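Local atomic coordinates of putative sugar isomerase (PDB entry 3LMZ), a protein that probably acts as a sugar isomerase with a xylose isomerase-like TIM-barrel fold, its substrate and reaction being unestablished. Residues 247-250 with 251-255; 201-204 with 205-209; 213-216 with 217-221. All blocks are in the same frame, centred on the assembly; numbering follows the deposited sequence.

Interaction 1. Residues 247-250 with 251-255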
# COMPACT_ATOMS: atom_id res chain seq x y z
N ILE A 247 -0.58 -3.79 2.72
CA ILE A 247 -1.43 -3.17 3.72
C ILE A 247 -2.27 -2.07 3.08
O ILE A 247 -3.49 -1.94 3.34
CB ILE A 247 -0.59 -2.71 4.95
CG1 ILE A 247 -0.08 -3.91 5.75
CG2 ILE A 247 -1.41 -1.72 5.78
CD1 ILE A 247 -1.13 -4.86 6.33
N GLY A 248 -1.65 -1.23 2.26
CA GLY A 248 -2.42 -0.21 1.57
C GLY A 248 -3.52 -0.74 0.70
O GLY A 248 -4.61 -0.26 0.72
N TYR A 249 -3.21 -1.76 -0.09
CA TYR A 249 -4.18 -2.37 -0.97
C TYR A 249 -5.32 -2.93 -0.09
O TYR A 249 -6.51 -2.74 -0.33
CB TYR A 249 -3.58 -3.42 -1.86
CG TYR A 249 -4.40 -3.77 -3.09
CD1 TYR A 249 -5.50 -4.58 -2.99
CD2 TYR A 249 -4.07 -3.24 -4.34
CE1 TYR A 249 -6.30 -4.84 -4.13
CE2 TYR A 249 -4.83 -3.51 -5.45
CZ TYR A 249 -5.95 -4.29 -5.34
OH TYR A 249 -6.71 -4.53 -6.46
N PHE A 250 -5.00 -3.68 0.96
CA PHE A 250 -6.00 -4.32 1.80
C PHE A 250 -6.84 -3.28 2.53
O PHE A 250 -8.07 -3.46 2.73
CB PHE A 250 -5.33 -5.25 2.81
CG PHE A 250 -6.30 -6.09 3.61
CD1 PHE A 250 -6.82 -7.24 3.08
CD2 PHE A 250 -6.72 -5.68 4.85
CE1 PHE A 250 -7.73 -8.02 3.80
CE2 PHE A 250 -7.65 -6.44 5.56
CZ PHE A 250 -8.15 -7.58 5.02
N LYS A 251 -6.23 -2.18 3.00
CA LYS A 251 -7.01 -1.12 3.66
C LYS A 251 -8.08 -0.58 2.68
O LYS A 251 -9.24 -0.37 3.03
CB LYS A 251 -6.14 0.02 4.14
CG LYS A 251 -5.35 -0.26 5.42
CD LYS A 251 -4.44 0.94 5.75
CE LYS A 251 -3.68 0.77 7.04
NZ LYS A 251 -2.86 2.01 7.38
N ALA A 252 -7.65 -0.33 1.44
CA ALA A 252 -8.58 0.17 0.45
C ALA A 252 -9.70 -0.79 0.17
O ALA A 252 -10.85 -0.38 0.12
CB ALA A 252 -7.87 0.54 -0.86
N VAL A 253 -9.39 -2.08 -0.03
CA VAL A 253 -10.46 -3.07 -0.22
C VAL A 253 -11.44 -3.06 0.98
O VAL A 253 -12.65 -3.07 0.80
CB VAL A 253 -9.94 -4.48 -0.49
CG1 VAL A 253 -11.13 -5.47 -0.66
CG2 VAL A 253 -9.09 -4.50 -1.71
N SER A 254 -10.88 -2.93 2.18
CA SER A 254 -11.71 -2.94 3.43
C SER A 254 -12.65 -1.73 3.47
O SER A 254 -13.81 -1.81 3.91
CB SER A 254 -10.81 -2.90 4.65
OG SER A 254 -10.00 -4.06 4.70
N ASP A 255 -12.12 -0.59 2.99
CA ASP A 255 -12.83 0.67 3.06
C ASP A 255 -13.93 0.83 2.01
O ASP A 255 -14.98 1.48 2.25
CB ASP A 255 -11.87 1.85 2.83
CG ASP A 255 -10.90 2.08 3.96
OD1 ASP A 255 -11.05 1.47 5.05
OD2 ASP A 255 -9.94 2.85 3.69
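Phe250 and Ser254 meet one turn apart on the C-terminal helix 240-256 of this xylose isomerase-like TIM barrel, in a local i to i+4 contact within a single helix. Four backbone hydrogen bonds of the alpha-helical pattern carry it, from Lys251 N to Ile247 O through to Ser254 N to Phe250 O. The last of these carbonyls takes a second bond: Ser254 OG donates to Phe250 O at 2.8 Å, while Ser254 N reaches the same oxygen at 2.9 Å from the opposite face of the carbonyl plane. The serine can turn back in this way because its OG sits beside its own backbone N (chi1 -63°), so a buried hydroxyl finds its acceptor inside the helix.

On the next flank Val253 crosses the Tyr249 ring at a slant, its CG2 lying 3.7 Å from Tyr249 CE1. The phenol continues past the valine to the second subunit, where Tyr249 OH is hydrogen-bonded to Asp255 of that chain. Lys251 runs back along the helix as an extended chain, and its CG passes 3.3 Å from Ile247 O. Its amine is held elsewhere, by the carbonyl of Leu42 and by a salt bridge to Glu245 of the second subunit. Ile247 and Phe250 touch Leu20 of strand 19-22, on the barrel side, while Tyr249 and Lys251 reach the second subunit. Beside the lysine's aliphatic part, Ile247 CG2 rests 3.6 Å from Lys251 CE.

Interaction 2. Residues 201-204 with 205-209; sequences VGIE and IGRGK
Arg207 lays its guanidinium over the carboxylate of Glu204, two flat groups stacked with their planes only 7° apart. Glu204 CD sits over the centre of the guanidinium, 3.6 Å from Arg207 CZ, and the two side chains run next to each other in the same direction. The arginine is extended from CG to NE, whereas the glutamate bends at chi2 (89°), which brings its acid group under the guanidinium. Their salt bridge is long, 3.7 Å from Glu204 OE1 to Arg207 NE, and no N-H points at the oxygen.

Both residues belong to a type II beta turn, closed by Arg207 N donating to Glu204 O at 3.0 Å, in the loop between strand 202-203 and helix 212-221 of the TIM barrel. Gly206 takes the third position of the turn with a positive phi (104°), where a CB would jam against the preceding carbonyl. Ile203 covers the turn from the strand side: its CD1 lies 3.6 Å from Arg207 CB, and its CG2 presses on Gly208 CA at 3.6 Å, leaving no room for a side chain there.

Stacked face to face, the two groups make charge contact without a mutual hydrogen bond, and both have further partners: Glu204 OE1 pairs with Lys234, and Arg207 NH2 with Glu245 of the same chain and with the carbonyl of Arg41 of the second subunit. Each charge therefore probably has two opposite charges near it.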
# COMPACT_ATOMS: atom_id res chain seq x y z
N VAL A 201 3.42 -18.63 -5.97
CA VAL A 201 4.29 -18.06 -4.97
C VAL A 201 3.69 -16.81 -4.35
O VAL A 201 2.73 -16.25 -4.86
CB VAL A 201 5.67 -17.77 -5.55
CG1 VAL A 201 6.25 -19.07 -6.15
CG2 VAL A 201 5.61 -16.64 -6.59
N GLY A 202 4.26 -16.33 -3.28
CA GLY A 202 3.77 -15.16 -2.61
C GLY A 202 4.01 -13.93 -3.44
O GLY A 202 5.01 -13.81 -4.15
N ILE A 203 3.12 -12.97 -3.27
CA ILE A 203 3.20 -11.70 -3.98
C ILE A 203 2.45 -10.64 -3.17
O ILE A 203 1.60 -10.98 -2.37
CB ILE A 203 2.69 -11.82 -5.45
CG1 ILE A 203 3.13 -10.64 -6.32
CG2 ILE A 203 1.16 -12.07 -5.52
CD1 ILE A 203 2.90 -10.87 -7.81
N GLU A 204 2.68 -9.38 -3.49
CA GLU A 204 2.04 -8.25 -2.82
C GLU A 204 0.53 -8.39 -2.99
O GLU A 204 0.07 -8.71 -4.07
CB GLU A 204 2.53 -6.94 -3.46
CG GLU A 204 3.97 -6.65 -3.18
CD GLU A 204 4.96 -7.24 -4.17
OE1 GLU A 204 4.68 -8.22 -4.90
OE2 GLU A 204 6.13 -6.73 -4.24
N ILE A 205 -0.24 -8.06 -1.94
CA ILE A 205 -1.67 -8.13 -1.97
C ILE A 205 -2.18 -7.21 -3.06
O ILE A 205 -1.77 -6.03 -3.18
CB ILE A 205 -2.31 -7.77 -0.61
CG1 ILE A 205 -2.05 -8.93 0.36
CG2 ILE A 205 -3.81 -7.43 -0.77
CD1 ILE A 205 -2.65 -8.74 1.74
N GLY A 206 -3.05 -7.77 -3.90
CA GLY A 206 -3.60 -7.07 -5.05
C GLY A 206 -3.00 -7.49 -6.38
O GLY A 206 -3.66 -7.36 -7.42
N ARG A 207 -1.74 -7.94 -6.34
CA ARG A 207 -1.02 -8.39 -7.54
C ARG A 207 -1.32 -9.82 -7.92
O ARG A 207 -0.97 -10.25 -9.02
CB ARG A 207 0.49 -8.22 -7.39
CG ARG A 207 0.91 -6.83 -7.17
CD ARG A 207 2.41 -6.72 -7.30
NE ARG A 207 3.03 -5.48 -6.81
CZ ARG A 207 4.27 -5.14 -7.04
NH1 ARG A 207 5.02 -5.86 -7.87
NH2 ARG A 207 4.72 -4.06 -6.51
N GLY A 208 -1.84 -10.61 -6.99
CA GLY A 208 -2.05 -12.04 -7.17
C GLY A 208 -3.47 -12.41 -7.47
O GLY A 208 -4.23 -11.65 -8.06
N LYS A 209 -3.85 -13.60 -7.05
CA LYS A 209 -5.12 -14.20 -7.49
C LYS A 209 -6.22 -14.17 -6.45
O LYS A 209 -7.37 -14.47 -6.78
CB LYS A 209 -4.91 -15.68 -7.93
CG LYS A 209 -4.08 -15.82 -9.18
CD LYS A 209 -4.76 -15.16 -10.33

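Interaction 3. Residues 213-216 with 217-221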
# COMPACT_ATOMS: atom_id res chain seq x y z
N PRO A 213 -12.04 -8.48 -2.35
CA PRO A 213 -13.37 -8.00 -2.17
C PRO A 213 -14.36 -9.09 -1.72
O PRO A 213 -15.17 -8.87 -0.83
CB PRO A 213 -13.68 -7.41 -3.54
CG PRO A 213 -12.43 -6.94 -4.03
CD PRO A 213 -11.43 -7.99 -3.58
N ALA A 214 -14.29 -10.26 -2.34
CA ALA A 214 -15.16 -11.35 -1.97
C ALA A 214 -14.94 -11.81 -0.53
O ALA A 214 -15.91 -12.14 0.19
CB ALA A 214 -15.03 -12.52 -2.98
N LEU A 215 -13.68 -11.83 -0.13
CA LEU A 215 -13.29 -12.22 1.21
C LEU A 215 -13.89 -11.22 2.22
O LEU A 215 -14.52 -11.60 3.22
CB LEU A 215 -11.76 -12.33 1.29
CG LEU A 215 -11.19 -12.84 2.59
CD1 LEU A 215 -11.54 -14.37 2.79
CD2 LEU A 215 -9.66 -12.58 2.77
N ILE A 216 -13.75 -9.94 1.93
CA ILE A 216 -14.28 -8.91 2.81
C ILE A 216 -15.81 -8.97 2.92
O ILE A 216 -16.37 -8.92 4.02
CB ILE A 216 -13.87 -7.54 2.30
CG1 ILE A 216 -12.38 -7.35 2.57
CG2 ILE A 216 -14.78 -6.41 2.84
CD1 ILE A 216 -12.04 -7.00 3.93
N ARG A 217 -16.50 -9.17 1.79
CA ARG A 217 -17.93 -9.31 1.85
C ARG A 217 -18.34 -10.54 2.65
O ARG A 217 -19.32 -10.50 3.40
CB ARG A 217 -18.53 -9.38 0.44
CG ARG A 217 -18.53 -8.09 -0.31
CD ARG A 217 -19.24 -8.25 -1.67
NE ARG A 217 -18.69 -7.26 -2.58
CZ ARG A 217 -17.81 -7.52 -3.55
NH1 ARG A 217 -17.41 -8.76 -3.85
NH2 ARG A 217 -17.38 -6.50 -4.28
N MSE A 218 -17.60 -11.63 2.49
CA MSE A 218 -17.93 -12.85 3.20
C MSE A 218 -17.70 -12.74 4.70
O MSE A 218 -18.45 -13.31 5.52
CB MSE A 218 -17.17 -14.07 2.64
CG MSE A 218 -17.64 -15.39 3.23
SE MSE A 218 -19.52 -15.77 3.06
CE MSE A 218 -19.62 -15.95 1.13
N MSE A 219 -16.68 -12.01 5.09
CA MSE A 219 -16.42 -11.81 6.52
C MSE A 219 -17.54 -11.03 7.18
O MSE A 219 -17.89 -11.28 8.33
CB MSE A 219 -15.05 -11.17 6.80
CG MSE A 219 -13.86 -12.08 6.45
SE MSE A 219 -12.14 -11.38 6.97
CE MSE A 219 -12.05 -10.04 5.57
N ARG A 220 -18.07 -10.06 6.43
CA ARG A 220 -19.26 -9.34 6.89
C ARG A 220 -20.46 -10.30 6.97
O ARG A 220 -21.18 -10.31 7.95
CB ARG A 220 -19.57 -8.18 5.97
CG ARG A 220 -18.58 -7.06 5.99
CD ARG A 220 -18.86 -6.05 4.89
NE ARG A 220 -17.75 -5.12 4.76
CZ ARG A 220 -17.59 -4.35 3.70
NH1 ARG A 220 -18.50 -4.40 2.73
NH2 ARG A 220 -16.54 -3.52 3.64
N GLU A 221 -20.63 -11.13 5.95
CA GLU A 221 -21.78 -12.03 5.88
C GLU A 221 -21.79 -13.04 7.04
O GLU A 221 -22.90 -13.34 7.58
CB GLU A 221 -21.85 -12.71 4.50
CG GLU A 221 -22.82 -13.86 4.42
CD GLU A 221 -22.83 -14.54 3.04
OE1 GLU A 221 -22.56 -13.87 2.03
OE2 GLU A 221 -23.11 -15.77 3.00
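Arg220 crosses Ile216 at a slant, one turn on along helix 212-221, an outer helix of the TIM barrel. Its CB starts 3.8 Å from Ile216 O, the carbonyl that accepts the backbone N-H of Arg220. CG, placed beside the backbone N (chi1 -69°), comes closer to that oxygen, at 3.5 Å, and CD draws off again. From there the extended chain carries NE and CZ past the methyl Ile216 CG2, which sits over one face of the guanidinium, displaced toward its rim; NH2 ends 3.5 Å from this methyl. Its N-H groups bond elsewhere, NE to Asn16 and NH1 to the carbonyl of Thr257, so the head group ties this helix to both ends of the chain. Cutting this residue back to an alanine is likely to leave Asn16 OD1 and the Thr257 carbonyl without this donor and Ile216 CG2 without the guanidinium beside it.

Arg217 behaves differently: its guanidinium folds back over the first turn, one face on Pro213 C, with NH2 3.9 Å from Pro213 CB. The backbone keeps the alpha-helical pattern, with Met219 N bonded to Leu215 O at 2.9 Å. Met218, a selenomethionine like Met219, packs on helix 174-181. Met219 touches Met188 of strand 185-193 and bends at its last torsion (chi3 -74°), which swings its methyl back along the helix. There CE approaches Leu215 CG at 4.2 Å and packs tightly on Ile216, with Met219 CE only 3.5 Å from Ile216 CD1.

The three contacts lie in the C-terminal part of the chain, and interaction 1, on helix 240-256, touches both of the others. Interaction 1 reaches interaction 2 through Tyr249, whose CB is 3.4 Å from Ile205 O and whose CE1 lies 3.6 Å from Gly206 CA; their centres are about 14 Å apart. Its other flank packs on interaction 3, centre to centre about 13 Å, where Val253 CG1 comes within 3.6 Å of Pro213 N and Ser254 OG within 3.7 Å of Ile216 CD1. Interactions 2 and 3 adjoin in sequence but otherwise do not touch. Residues 201-209 and 247-255 both make polar contacts with the second subunit, whereas 213-221 meets it through Pro213.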